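Local coordinates for Lpg0393 helical bundle domain-containing protein (PDB 4R0G) that acts as a guanine-nucleotide exchange factor for Rab5, Rab21 and Rab22, probably through its VPS9-like domain, at residues A92-M97 with K145-V150; G15-F20 with F64-A69; S198-L203 with K226-M231; Y173-Y178 with K242-L247. All blocks are in the same frame, centred on the assembly; numbering follows the deposited sequence.

How the contacts relate
Contacts 1 and 2 lie in the VPS9-like part of this all-helical chain, contacts 3 and 4 in the helical bundle that follows it. Contacts 1 and 2, with centres about 14 Å apart, share a core in which Phe-64 touches both Leu-93 and Phe-146. Contacts 3 and 4 have centres about 12 Å apart and meet where Val-200 and Leu-203 pack on Tyr-178 and Ile-175; along the chain, contact 3 falls between the two segments of contact 4. The centres of contacts 1 and 3 are about 43 Å apart, on opposite sides of the chain's centre. Helix 155-183 reaches from the flank of contact 2 into contact 4, connecting the VPS9-like part with the bundle.

Contact 1. Residues A92-M97 with K145-V150; sequences ALFPCM and KFFTWV
Phe-94 presents its ring edge to the face of Phe-146, an offset edge-to-face pair with centroids 5.7 Å apart and planes at 73°. The leading atom is Phe-94 CE1, which lies 3.7 Å from Phe-146 CD2. Leu-93 approaches the same phenyl ring differently, laying its CD2 methyl over one face in a CH-pi contact, with CD2 3.8 Å from the ring centroid and 18° off the ring normal. Val-150 CG2 covers the opposite face, so Phe-146 is sandwiched between aliphatic methyls. Its CG is anti to the backbone N (chi1 174°), which swings CG toward Leu-93 CD2. On one flank Phe-147 crosses Phe-94 at about a right angle, the two CZ atoms being 4.2 Å apart. On another, the terminal methyl of Met-97 meets three residues: its CE lies 4.2 Å from Phe-146 CB, 4.4 Å from Trp-149 CZ3 and 4.3 Å from Lys-145 CE. The charged end of Lys-145 is paired with Glu-142. The axes of segments 92-97 and 145-150 approach to 12.2 Å, and large side chains span the gap. No hydrogen bond joins the two segments, so the contact is apolar, carried by dispersion, CH-pi and aromatic edge-to-face interactions.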
loop_
_atom_site.group_PDB
_atom_site.type_symbol
_atom_site.label_atom_id
_atom_site.label_comp_id
_atom_site.label_asym_id
_atom_site.label_seq_id
_atom_site.Cartn_x
_atom_site.Cartn_y
_atom_site.Cartn_z
ATOM N N ALA A 92 -15.814 12.243 10.155
ATOM C CA ALA A 92 -16.393 13.544 10.522
ATOM C C ALA A 92 -17.332 14.055 9.444
ATOM O O ALA A 92 -18.245 14.813 9.722
ATOM C CB ALA A 92 -15.329 14.548 10.778
ATOM N N LEU A 93 -17.087 13.623 8.213
ATOM C CA LEU A 93 -17.781 14.121 7.029
ATOM C C LEU A 93 -19.282 13.813 7.032
ATOM O O LEU A 93 -20.124 14.651 6.670
ATOM C CB LEU A 93 -17.148 13.507 5.783
ATOM C CG LEU A 93 -17.993 13.696 4.517
ATOM C CD1 LEU A 93 -18.049 15.154 4.137
ATOM C CD2 LEU A 93 -17.464 12.877 3.350
ATOM N N PHE A 94 -19.590 12.589 7.434
ATOM C CA PHE A 94 -20.935 12.078 7.327
ATOM C C PHE A 94 -21.884 12.802 8.262
ATOM O O PHE A 94 -22.952 13.220 7.819
ATOM C CB PHE A 94 -20.970 10.549 7.472
ATOM C CG PHE A 94 -20.102 9.837 6.475
ATOM C CD1 PHE A 94 -20.190 10.134 5.131
ATOM C CD2 PHE A 94 -19.166 8.914 6.880
ATOM C CE1 PHE A 94 -19.378 9.500 4.217
ATOM C CE2 PHE A 94 -18.350 8.280 5.957
ATOM C CZ PHE A 94 -18.458 8.581 4.639
ATOM N N PRO A 95 -21.500 12.981 9.541
ATOM C CA PRO A 95 -22.318 13.850 10.408
ATOM C C PRO A 95 -22.565 15.238 9.820
ATOM O O PRO A 95 -23.719 15.691 9.820
ATOM C CB PRO A 95 -21.460 14.007 11.657
ATOM C CG PRO A 95 -20.645 12.780 11.703
ATOM C CD PRO A 95 -20.383 12.362 10.276
ATOM N N CYS A 96 -21.511 15.898 9.332
ATOM C CA CYS A 96 -21.679 17.203 8.696
ATOM C C CYS A 96 -22.710 17.137 7.546
ATOM O O CYS A 96 -23.557 18.008 7.419
ATOM C CB CYS A 96 -20.340 17.788 8.194
ATOM S SG CYS A 96 -19.082 18.081 9.477
ATOM N N MET A 97 -22.645 16.100 6.719
ATOM C CA MET A 97 -23.625 15.946 5.637
ATOM C C MET A 97 -25.036 15.842 6.197
ATOM O O MET A 97 -25.979 16.415 5.659
ATOM C CB MET A 97 -23.307 14.740 4.762
ATOM C CG MET A 97 -22.032 14.913 3.956
ATOM S SD MET A 97 -21.600 13.505 2.913
ATOM C CE MET A 97 -22.798 13.672 1.584
ATOM N N LYS A 145 -25.015 8.839 -0.853
ATOM C CA LYS A 145 -24.898 10.058 -1.686
ATOM C C LYS A 145 -23.438 10.375 -1.996
ATOM O O LYS A 145 -23.106 10.871 -3.081
ATOM C CB LYS A 145 -25.575 11.259 -0.980
ATOM C CG LYS A 145 -26.064 12.408 -1.854
ATOM C CD LYS A 145 -26.900 13.434 -1.010
ATOM C CE LYS A 145 -26.188 14.800 -0.787
ATOM N NZ LYS A 145 -26.641 15.668 0.395
ATOM N N PHE A 146 -22.570 10.056 -1.040
ATOM C CA PHE A 146 -21.141 10.332 -1.136
ATOM C C PHE A 146 -20.418 9.329 -2.012
ATOM O O PHE A 146 -19.757 9.693 -2.974
ATOM C CB PHE A 146 -20.520 10.368 0.253
ATOM C CG PHE A 146 -19.033 10.511 0.256
ATOM C CD1 PHE A 146 -18.442 11.699 -0.098
ATOM C CD2 PHE A 146 -18.228 9.466 0.653
ATOM C CE1 PHE A 146 -17.067 11.840 -0.085
ATOM C CE2 PHE A 146 -16.862 9.602 0.676
ATOM C CZ PHE A 146 -16.279 10.793 0.300
ATOM N N PHE A 147 -20.493 8.064 -1.642
ATOM C CA PHE A 147 -19.767 7.033 -2.365
ATOM C C PHE A 147 -20.124 6.990 -3.849
ATOM O O PHE A 147 -19.280 6.665 -4.691
ATOM C CB PHE A 147 -19.959 5.692 -1.680
ATOM C CG PHE A 147 -19.208 5.576 -0.390
ATOM C CD1 PHE A 147 -17.866 5.966 -0.318
ATOM C CD2 PHE A 147 -19.832 5.103 0.764
ATOM C CE1 PHE A 147 -17.125 5.868 0.896
ATOM C CE2 PHE A 147 -19.118 5.001 1.979
ATOM C CZ PHE A 147 -17.757 5.389 2.042
ATOM N N THR A 148 -21.359 7.365 -4.170
ATOM C CA THR A 148 -21.764 7.533 -5.567
ATOM C C THR A 148 -20.936 8.641 -6.238
ATOM O O THR A 148 -20.395 8.457 -7.333
ATOM C CB THR A 148 -23.261 7.853 -5.683
ATOM O OG1 THR A 148 -23.506 9.103 -5.038
ATOM C CG2 THR A 148 -24.107 6.764 -5.016
ATOM N N TRP A 149 -20.846 9.794 -5.587
ATOM C CA TRP A 149 -19.955 10.848 -6.063
ATOM C C TRP A 149 -18.492 10.396 -6.199
ATOM O O TRP A 149 -17.724 10.967 -6.980
ATOM C CB TRP A 149 -20.047 12.077 -5.158
ATOM C CG TRP A 149 -21.374 12.723 -5.251
ATOM C CD1 TRP A 149 -22.303 12.518 -6.223
ATOM C CD2 TRP A 149 -21.937 13.689 -4.346
ATOM N NE1 TRP A 149 -23.412 13.295 -5.986
ATOM C CE2 TRP A 149 -23.215 14.023 -4.840
ATOM C CE3 TRP A 149 -21.483 14.301 -3.169
ATOM C CZ2 TRP A 149 -24.054 14.931 -4.192
ATOM C CZ3 TRP A 149 -22.313 15.201 -2.530
ATOM C CH2 TRP A 149 -23.585 15.504 -3.043
ATOM N N VAL A 150 -18.102 9.380 -5.443
ATOM C CA VAL A 150 -16.744 8.887 -5.548
ATOM C C VAL A 150 -16.584 8.083 -6.830
ATOM O O VAL A 150 -15.643 8.313 -7.594
ATOM C CB VAL A 150 -16.314 8.120 -4.296
ATOM C CG1 VAL A 150 -15.077 7.269 -4.568
ATOM C CG2 VAL A 150 -16.045 9.112 -3.177
#

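Contact 2. Residues G15-F20 with F64-A69; sequences GKYLLF and FAILYA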
loop_
_atom_site.group_PDB
_atom_site.type_symbol
_atom_site.label_atom_id
_atom_site.label_comp_id
_atom_site.label_asym_id
_atom_site.label_seq_id
_atom_site.Cartn_x
_atom_site.Cartn_y
_atom_site.Cartn_z
ATOM N N GLY A 15 -7.205 22.131 -4.009
ATOM C CA GLY A 15 -6.694 20.858 -4.476
ATOM C C GLY A 15 -5.366 20.467 -3.850
ATOM O O GLY A 15 -4.739 19.505 -4.287
ATOM N N LYS A 16 -4.936 21.173 -2.805
ATOM C CA LYS A 16 -3.635 20.835 -2.250
ATOM C C LYS A 16 -3.872 19.786 -1.150
ATOM O O LYS A 16 -4.024 20.090 0.049
ATOM C CB LYS A 16 -2.997 22.113 -1.682
ATOM N N TYR A 17 -3.783 18.529 -1.552
ATOM C CA TYR A 17 -4.377 17.513 -0.717
ATOM C C TYR A 17 -3.493 17.036 0.431
ATOM O O TYR A 17 -3.962 16.934 1.568
ATOM C CB TYR A 17 -4.887 16.348 -1.553
ATOM C CG TYR A 17 -6.046 16.662 -2.475
ATOM C CD1 TYR A 17 -7.253 17.143 -1.995
ATOM C CD2 TYR A 17 -5.949 16.415 -3.830
ATOM C CE1 TYR A 17 -8.330 17.398 -2.861
ATOM C CE2 TYR A 17 -7.009 16.660 -4.692
ATOM C CZ TYR A 17 -8.193 17.147 -4.202
ATOM O OH TYR A 17 -9.222 17.378 -5.085
ATOM N N LEU A 18 -2.221 16.755 0.138
ATOM C CA LEU A 18 -1.256 16.332 1.168
ATOM C C LEU A 18 -1.240 17.335 2.281
ATOM O O LEU A 18 -1.149 16.964 3.455
ATOM C CB LEU A 18 0.151 16.166 0.601
ATOM C CG LEU A 18 0.185 14.827 -0.094
ATOM C CD1 LEU A 18 1.414 14.668 -0.937
ATOM C CD2 LEU A 18 0.069 13.792 1.007
ATOM N N LEU A 19 -1.353 18.606 1.908
ATOM C CA LEU A 19 -1.463 19.662 2.896
ATOM C C LEU A 19 -2.807 19.587 3.623
ATOM O O LEU A 19 -2.858 19.678 4.845
ATOM C CB LEU A 19 -1.229 21.038 2.250
ATOM C CG LEU A 19 -1.446 22.214 3.199
ATOM C CD1 LEU A 19 -0.510 22.066 4.418
ATOM C CD2 LEU A 19 -1.293 23.569 2.461
ATOM N N PHE A 20 -3.892 19.408 2.881
ATOM C CA PHE A 20 -5.203 19.351 3.528
ATOM C C PHE A 20 -5.274 18.273 4.604
ATOM O O PHE A 20 -5.840 18.501 5.669
ATOM C CB PHE A 20 -6.295 19.140 2.517
ATOM C CG PHE A 20 -7.555 18.568 3.107
ATOM C CD1 PHE A 20 -8.379 19.352 3.908
ATOM C CD2 PHE A 20 -7.945 17.254 2.842
ATOM C CE1 PHE A 20 -9.543 18.848 4.460
ATOM C CE2 PHE A 20 -9.128 16.755 3.387
ATOM C CZ PHE A 20 -9.926 17.572 4.196
ATOM N N PHE A 64 -13.544 16.484 -1.785
ATOM C CA PHE A 64 -13.064 15.461 -0.883
ATOM C C PHE A 64 -13.297 14.097 -1.544
ATOM O O PHE A 64 -12.564 13.131 -1.281
ATOM C CB PHE A 64 -13.760 15.579 0.475
ATOM C CG PHE A 64 -13.325 14.552 1.453
ATOM C CD1 PHE A 64 -12.080 14.649 2.065
ATOM C CD2 PHE A 64 -14.148 13.456 1.753
ATOM C CE1 PHE A 64 -11.661 13.691 2.971
ATOM C CE2 PHE A 64 -13.734 12.479 2.672
ATOM C CZ PHE A 64 -12.491 12.598 3.273
ATOM N N ALA A 65 -14.297 14.033 -2.430
ATOM C CA ALA A 65 -14.581 12.789 -3.146
ATOM C C ALA A 65 -13.390 12.440 -4.030
ATOM O O ALA A 65 -12.961 11.271 -4.083
ATOM C CB ALA A 65 -15.838 12.892 -3.963
ATOM N N ILE A 66 -12.846 13.450 -4.713
ATOM C CA ILE A 66 -11.664 13.227 -5.541
ATOM C C ILE A 66 -10.575 12.574 -4.685
ATOM O O ILE A 66 -10.083 11.480 -5.018
ATOM C CB ILE A 66 -11.132 14.522 -6.160
ATOM C CG1 ILE A 66 -12.234 15.243 -6.932
ATOM C CG2 ILE A 66 -10.020 14.221 -7.093
ATOM C CD1 ILE A 66 -11.979 16.731 -7.070
ATOM N N LEU A 67 -10.256 13.215 -3.556
ATOM C CA LEU A 67 -9.230 12.715 -2.653
ATOM C C LEU A 67 -9.450 11.232 -2.334
ATOM O O LEU A 67 -8.546 10.419 -2.464
ATOM C CB LEU A 67 -9.208 13.550 -1.372
ATOM C CG LEU A 67 -7.862 13.760 -0.646
ATOM C CD1 LEU A 67 -8.067 13.902 0.856
ATOM C CD2 LEU A 67 -6.847 12.667 -0.915
ATOM N N TYR A 68 -10.668 10.882 -1.954
ATOM C CA TYR A 68 -11.009 9.506 -1.625
ATOM C C TYR A 68 -10.806 8.562 -2.795
ATOM O O TYR A 68 -10.206 7.493 -2.654
ATOM C CB TYR A 68 -12.471 9.422 -1.219
ATOM C CG TYR A 68 -12.707 8.338 -0.222
ATOM C CD1 TYR A 68 -12.630 8.609 1.132
ATOM C CD2 TYR A 68 -12.987 7.030 -0.625
ATOM C CE1 TYR A 68 -12.843 7.609 2.069
ATOM C CE2 TYR A 68 -13.190 6.016 0.309
ATOM C CZ TYR A 68 -13.122 6.318 1.652
ATOM O OH TYR A 68 -13.327 5.352 2.600
ATOM N N ALA A 69 -11.349 8.939 -3.946
ATOM C CA ALA A 69 -11.198 8.136 -5.152
ATOM C C ALA A 69 -9.724 7.794 -5.339
ATOM O O ALA A 69 -9.369 6.678 -5.719
ATOM C CB ALA A 69 -11.716 8.902 -6.356
#
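Leu-67 fits between Tyr-17 and Phe-20, filling the buried middle of the contact. Its CG lies 3.7 Å from Tyr-17 CD1, and its CB stands over one face of the tyrosine ring, displaced toward the rim. The opposite face of that ring carries the carbonyl oxygen of Gly-15. The CD1 methyl of Leu-67 instead reaches the edge of Phe-20, near the ring plane and 3.9 Å from Phe-20 CD2. Phe-20 CE2 comes to the edge of the Phe-64 ring, 3.9 Å from Phe-64 CD1, the two phenylalanine side chains crossing at about a right angle. Leu-86 and Ile-89 of helix 80-101 back this core behind Leu-67 and Phe-64.

The Ile-66 side is less enclosed. Only the tip of Tyr-17 extends there, its OH 3.5 Å from Ile-66 CD1 and 3.6 Å from Ile-66 CB, and Ile-66 itself is partly exposed, as are Gly-15 and Lys-16, whose side chain is not modelled beyond CB.

Gly-15, with phi at 98°, is the C-prime residue of a Schellman motif that closes helix 5-14, and Lys-16 occupies the N-cap position of helix 17-20. This tight junction between two consecutive helices, packed through aromatic residues against helix 58-71, belongs to the all-helical core of the VPS9-like domain.

Contact 3. Residues S198-L203 with K226-M231; sequences SLVVRL and KKLWEM
Leu-199 reaches across to Lys-227, Leu-228 and Met-231, dividing its carbons among the three. Its CG stands anti to the carbonyl carbon (chi1 -83°), and the fork beyond it splits the contacts. CD2 meets the aliphatic stem of Lys-227, 3.7 Å from CD, while CD1 lies 3.8 Å from Met-231 CG. Nearer the backbone, Leu-199 CB packs 3.8 Å from Leu-228 CD2. That same methyl of Leu-228 also touches Val-200 CG2 at 3.9 Å; CG2 is the valine branch anti to the carbonyl carbon, and the two side chains cross at about a right angle.

Lys-227 is extended through CE, so its methylenes can lie across Leu-199, and it bends only at the last torsion (chi4 144°), which places NZ. Arg-202 begins with CG anti to the carbonyl carbon and bends at chi3 (47°), the torsion that places NE. The two cationic ends come close, with Arg-202 NH2 3.7 Å from Lys-227 NZ. Such a pair should be mutually unfavourable; Lys-227 also makes a cation-pi contact with Tyr-224, which may offset part of the cost, and Arg-202 is exposed, where solvent would screen the charge.

Met-231 turns at chi2 and chi3 after CG has met the leucine, and its carbonyl oxygen accepts a hydrogen bond from Arg-196 NH2. Leucine and valine thus pack on the inner side, while the long basic chains lie toward the more exposed side. The segments run antiparallel, an arrangement typical of a helical hairpin, formed here by the consecutive helices 193-208 and 215-229 of the helical bundle domain.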
loop_
_atom_site.group_PDB
_atom_site.type_symbol
_atom_site.label_atom_id
_atom_site.label_comp_id
_atom_site.label_asym_id
_atom_site.label_seq_id
_atom_site.Cartn_x
_atom_site.Cartn_y
_atom_site.Cartn_z
ATOM N N SER A 198 21.417 7.950 11.189
ATOM C CA SER A 198 21.089 9.299 11.625
ATOM C C SER A 198 20.715 10.218 10.465
ATOM O O SER A 198 19.850 11.086 10.600
ATOM C CB SER A 198 22.257 9.896 12.404
ATOM O OG SER A 198 21.957 11.226 12.796
ATOM N N LEU A 199 21.364 10.020 9.323
ATOM C CA LEU A 199 21.069 10.807 8.130
ATOM C C LEU A 199 19.713 10.463 7.527
ATOM O O LEU A 199 18.999 11.347 7.105
ATOM C CB LEU A 199 22.150 10.607 7.082
ATOM C CG LEU A 199 23.402 11.456 7.217
ATOM C CD1 LEU A 199 24.540 10.818 6.444
ATOM C CD2 LEU A 199 23.110 12.816 6.676
ATOM N N VAL A 200 19.359 9.182 7.495
ATOM C CA VAL A 200 18.104 8.759 6.882
ATOM C C VAL A 200 16.913 9.222 7.716
ATOM O O VAL A 200 15.894 9.693 7.188
ATOM C CB VAL A 200 18.058 7.224 6.679
ATOM C CG1 VAL A 200 16.745 6.817 6.056
ATOM C CG2 VAL A 200 19.215 6.776 5.799
ATOM N N VAL A 201 17.062 9.094 9.026
ATOM C CA VAL A 201 16.052 9.539 9.973
ATOM C C VAL A 201 15.729 11.014 9.784
ATOM O O VAL A 201 14.563 11.424 9.798
ATOM C CB VAL A 201 16.524 9.279 11.413
ATOM C CG1 VAL A 201 15.545 9.858 12.390
ATOM C CG2 VAL A 201 16.689 7.790 11.625
ATOM N N ARG A 202 16.767 11.813 9.594
ATOM C CA ARG A 202 16.567 13.242 9.471
ATOM C C ARG A 202 15.963 13.553 8.122
ATOM O O ARG A 202 15.111 14.412 8.013
ATOM C CB ARG A 202 17.878 14.004 9.706
ATOM C CG ARG A 202 18.303 13.961 11.156
ATOM C CD ARG A 202 19.787 14.059 11.305
ATOM N NE ARG A 202 20.315 15.131 10.478
ATOM C CZ ARG A 202 21.517 15.103 9.917
ATOM N NH1 ARG A 202 22.306 14.051 10.121
ATOM N NH2 ARG A 202 21.910 16.124 9.158
ATOM N N LEU A 203 16.410 12.844 7.097
ATOM C CA LEU A 203 15.791 12.932 5.784
ATOM C C LEU A 203 14.299 12.565 5.873
ATOM O O LEU A 203 13.446 13.286 5.357
ATOM C CB LEU A 203 16.519 12.036 4.783
ATOM C CG LEU A 203 15.795 11.876 3.438
ATOM C CD1 LEU A 203 15.869 13.144 2.602
ATOM C CD2 LEU A 203 16.332 10.626 2.663
ATOM N N LYS A 226 23.659 13.118 -0.861
ATOM C CA LYS A 226 25.071 13.339 -1.047
ATOM C C LYS A 226 25.857 12.872 0.172
ATOM O O LYS A 226 26.719 12.020 0.022
ATOM C CB LYS A 226 25.376 14.781 -1.390
ATOM C CG LYS A 226 26.858 14.980 -1.654
ATOM C CD LYS A 226 27.172 16.444 -1.868
ATOM C CE LYS A 226 28.602 16.757 -1.530
ATOM N NZ LYS A 226 28.854 18.105 -2.060
ATOM N N LYS A 227 25.529 13.389 1.361
ATOM C CA LYS A 227 26.197 12.984 2.619
ATOM C C LYS A 227 26.207 11.474 2.820
ATOM O O LYS A 227 27.238 10.907 3.215
ATOM C CB LYS A 227 25.587 13.648 3.875
ATOM C CG LYS A 227 25.611 15.194 3.947
ATOM C CD LYS A 227 24.881 15.704 5.245
ATOM C CE LYS A 227 24.539 17.226 5.263
ATOM N NZ LYS A 227 23.215 17.473 5.963
ATOM N N LEU A 228 25.070 10.829 2.553
ATOM C CA LEU A 228 25.000 9.352 2.554
ATOM C C LEU A 228 26.031 8.665 1.632
ATOM O O LEU A 228 26.673 7.705 2.035
ATOM C CB LEU A 228 23.581 8.856 2.219
ATOM C CG LEU A 228 22.533 9.257 3.249
ATOM C CD1 LEU A 228 21.175 9.483 2.622
ATOM C CD2 LEU A 228 22.465 8.155 4.255
ATOM N N TRP A 229 26.191 9.146 0.404
ATOM C CA TRP A 229 27.204 8.582 -0.474
ATOM C C TRP A 229 28.589 8.706 0.152
ATOM O O TRP A 229 29.426 7.787 0.085
ATOM C CB TRP A 229 27.177 9.233 -1.855
ATOM C CG TRP A 229 26.215 8.555 -2.804
ATOM C CD1 TRP A 229 25.047 9.066 -3.294
ATOM C CD2 TRP A 229 26.326 7.232 -3.342
ATOM N NE1 TRP A 229 24.432 8.152 -4.111
ATOM C CE2 TRP A 229 25.194 7.017 -4.161
ATOM C CE3 TRP A 229 27.273 6.207 -3.215
ATOM C CZ2 TRP A 229 24.985 5.826 -4.855
ATOM C CZ3 TRP A 229 27.066 5.019 -3.906
ATOM C CH2 TRP A 229 25.926 4.840 -4.715
ATOM N N GLU A 230 28.822 9.827 0.810
ATOM C CA GLU A 230 30.132 10.041 1.400
ATOM C C GLU A 230 30.349 9.212 2.660
ATOM O O GLU A 230 31.457 9.150 3.185
ATOM C CB GLU A 230 30.407 11.536 1.582
ATOM C CG GLU A 230 30.192 12.278 0.253
ATOM C CD GLU A 230 30.803 13.671 0.193
ATOM O OE1 GLU A 230 30.225 14.605 0.815
ATOM O OE2 GLU A 230 31.847 13.825 -0.496
ATOM N N MET A 231 29.298 8.534 3.102
ATOM C CA MET A 231 29.378 7.697 4.293
ATOM C C MET A 231 29.702 6.247 3.945
ATOM O O MET A 231 29.743 5.383 4.825
ATOM C CB MET A 231 28.096 7.790 5.119
ATOM C CG MET A 231 27.931 9.134 5.831
ATOM S SD MET A 231 29.313 9.486 6.951
ATOM C CE MET A 231 30.249 10.724 6.037
#

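Contact 4. Residues Y173-Y178 with K242-L247; sequences YLIEDY and KKISPL
Ile-244 makes most of the apolar contact, set against Leu-174 and the adjacent Ile-175, and against Tyr-178 one turn further along helix 155-183. Its CD1 lies 3.6 Å from Ile-175 CG1, the two isoleucines crossing at about a right angle, and one bond back its CG1 is 4.1 Å from Leu-174 CD2. Leu-174 CD2 also rests 3.8 Å from Lys-243 CB, so the lysine contributes the foot of its side chain to the apolar surface.

The aromatic part is smaller: Tyr-178 CD2 comes 3.9 Å from Ile-244 CD1, which meets the ring obliquely.

Polar interactions lead away from the interface, and no hydrogen bond crosses it. Tyr-178 OH is hydrogen-bonded to Glu-237 OE1. Asp-177 receives hydrogen bonds from the backbone N atoms of Glu-74 and Ser-75 of the second subunit, while Lys-243 NZ forms a weak, long ion pair with Asp-163 of that subunit.

Within the bundle, the contact joins helix 155-183 to the C-terminal end of helix 235-244. Helix 193-208 packs against Ile-175 through Leu-207, and helix 215-229 against Ile-244 through Ile-221 and Val-225, so all four helices converge here.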
loop_
_atom_site.group_PDB
_atom_site.type_symbol
_atom_site.label_atom_id
_atom_site.label_comp_id
_atom_site.label_asym_id
_atom_site.label_seq_id
_atom_site.Cartn_x
_atom_site.Cartn_y
_atom_site.Cartn_z
ATOM N N TYR A 173 7.459 6.575 1.524
ATOM C CA TYR A 173 7.469 5.163 1.914
ATOM C C TYR A 173 8.797 4.485 1.611
ATOM O O TYR A 173 9.265 3.645 2.377
ATOM C CB TYR A 173 6.336 4.408 1.221
ATOM C CG TYR A 173 4.996 5.065 1.381
ATOM C CD1 TYR A 173 4.501 5.371 2.637
ATOM C CD2 TYR A 173 4.243 5.403 0.277
ATOM C CE1 TYR A 173 3.266 5.992 2.794
ATOM C CE2 TYR A 173 3.018 6.019 0.411
ATOM C CZ TYR A 173 2.531 6.319 1.667
ATOM O OH TYR A 173 1.309 6.944 1.786
ATOM N N LEU A 174 9.390 4.821 0.471
ATOM C CA LEU A 174 10.651 4.201 0.086
ATOM C C LEU A 174 11.696 4.462 1.152
ATOM O O LEU A 174 12.461 3.567 1.505
ATOM C CB LEU A 174 11.137 4.764 -1.249
ATOM C CG LEU A 174 12.422 4.190 -1.864
ATOM C CD1 LEU A 174 12.217 2.781 -2.329
ATOM C CD2 LEU A 174 12.913 5.043 -3.025
ATOM N N ILE A 175 11.697 5.700 1.663
ATOM C CA ILE A 175 12.699 6.177 2.619
ATOM C C ILE A 175 12.525 5.497 3.962
ATOM O O ILE A 175 13.496 5.232 4.672
ATOM C CB ILE A 175 12.693 7.724 2.753
ATOM C CG1 ILE A 175 13.285 8.350 1.496
ATOM C CG2 ILE A 175 13.538 8.183 3.918
ATOM C CD1 ILE A 175 13.023 9.814 1.384
ATOM N N GLU A 176 11.283 5.189 4.295
ATOM C CA GLU A 176 11.004 4.456 5.514
ATOM C C GLU A 176 11.593 3.035 5.366
ATOM O O GLU A 176 12.174 2.478 6.303
ATOM C CB GLU A 176 9.485 4.461 5.784
ATOM C CG GLU A 176 9.077 4.813 7.203
ATOM C CD GLU A 176 9.341 6.275 7.604
ATOM O OE1 GLU A 176 8.641 7.185 7.087
ATOM O OE2 GLU A 176 10.228 6.510 8.472
ATOM N N ASP A 177 11.484 2.470 4.170
ATOM C CA ASP A 177 11.927 1.103 3.940
ATOM C C ASP A 177 13.446 1.012 3.889
ATOM O O ASP A 177 14.040 0.010 4.306
ATOM C CB ASP A 177 11.275 0.512 2.676
ATOM C CG ASP A 177 9.801 0.134 2.893
ATOM O OD1 ASP A 177 9.443 -0.200 4.040
ATOM O OD2 ASP A 177 8.986 0.163 1.936
ATOM N N TYR A 178 14.075 2.066 3.388
ATOM C CA TYR A 178 15.520 2.176 3.464
ATOM C C TYR A 178 15.896 2.170 4.929
ATOM O O TYR A 178 16.731 1.381 5.355
ATOM C CB TYR A 178 15.956 3.477 2.810
ATOM C CG TYR A 178 17.446 3.774 2.807
ATOM C CD1 TYR A 178 18.383 2.827 3.203
ATOM C CD2 TYR A 178 17.906 5.019 2.396
ATOM C CE1 TYR A 178 19.740 3.119 3.200
ATOM C CE2 TYR A 178 19.254 5.320 2.386
ATOM C CZ TYR A 178 20.167 4.373 2.789
ATOM O OH TYR A 178 21.506 4.686 2.768
ATOM N N LYS A 242 19.922 5.743 -5.267
ATOM C CA LYS A 242 19.673 6.034 -6.674
ATOM C C LYS A 242 18.244 6.518 -6.860
ATOM O O LYS A 242 18.018 7.602 -7.406
ATOM C CB LYS A 242 19.956 4.806 -7.559
ATOM C CG LYS A 242 21.428 4.437 -7.662
ATOM C CD LYS A 242 21.832 4.082 -9.097
ATOM C CE LYS A 242 23.344 3.850 -9.227
ATOM N NZ LYS A 242 23.795 3.698 -10.650
ATOM N N LYS A 243 17.286 5.726 -6.394
ATOM C CA LYS A 243 15.881 6.079 -6.564
ATOM C C LYS A 243 15.527 7.409 -5.866
ATOM O O LYS A 243 14.973 8.299 -6.494
ATOM C CB LYS A 243 14.981 4.903 -6.161
ATOM C CG LYS A 243 15.134 3.698 -7.097
ATOM C CD LYS A 243 14.720 2.350 -6.465
ATOM C CE LYS A 243 13.386 1.832 -7.022
ATOM N NZ LYS A 243 12.932 0.547 -6.380
ATOM N N ILE A 244 15.923 7.563 -4.607
ATOM C CA ILE A 244 15.689 8.784 -3.825
ATOM C C ILE A 244 16.053 10.120 -4.505
ATOM O O ILE A 244 15.211 11.026 -4.579
ATOM C CB ILE A 244 16.389 8.683 -2.443
ATOM C CG1 ILE A 244 15.747 7.569 -1.605
ATOM C CG2 ILE A 244 16.285 9.956 -1.674
ATOM C CD1 ILE A 244 16.296 7.480 -0.181
ATOM N N SER A 245 17.277 10.266 -5.004
ATOM C CA SER A 245 17.632 11.461 -5.785
ATOM C C SER A 245 18.174 11.076 -7.157
ATOM O O SER A 245 19.400 11.083 -7.370
ATOM C CB SER A 245 18.671 12.314 -5.048
ATOM O OG SER A 245 19.160 13.383 -5.850
ATOM N N PRO A 246 17.270 10.747 -8.102
ATOM C CA PRO A 246 17.723 10.306 -9.423
ATOM C C PRO A 246 17.958 11.505 -10.340
ATOM O O PRO A 246 17.845 12.663 -9.918
ATOM C CB PRO A 246 16.530 9.490 -9.927
ATOM C CG PRO A 246 15.347 10.240 -9.375
ATOM C CD PRO A 246 15.799 10.847 -8.049
ATOM N N LEU A 247 18.299 11.223 -11.590
ATOM C CA LEU A 247 18.453 12.266 -12.590
ATOM C C LEU A 247 17.656 11.872 -13.825
ATOM O O LEU A 247 18.234 11.408 -14.804
ATOM C CB LEU A 247 19.928 12.403 -12.951
ATOM C CG LEU A 247 20.882 12.341 -11.761
ATOM C CD1 LEU A 247 22.269 11.899 -12.198
ATOM C CD2 LEU A 247 20.939 13.694 -11.055
#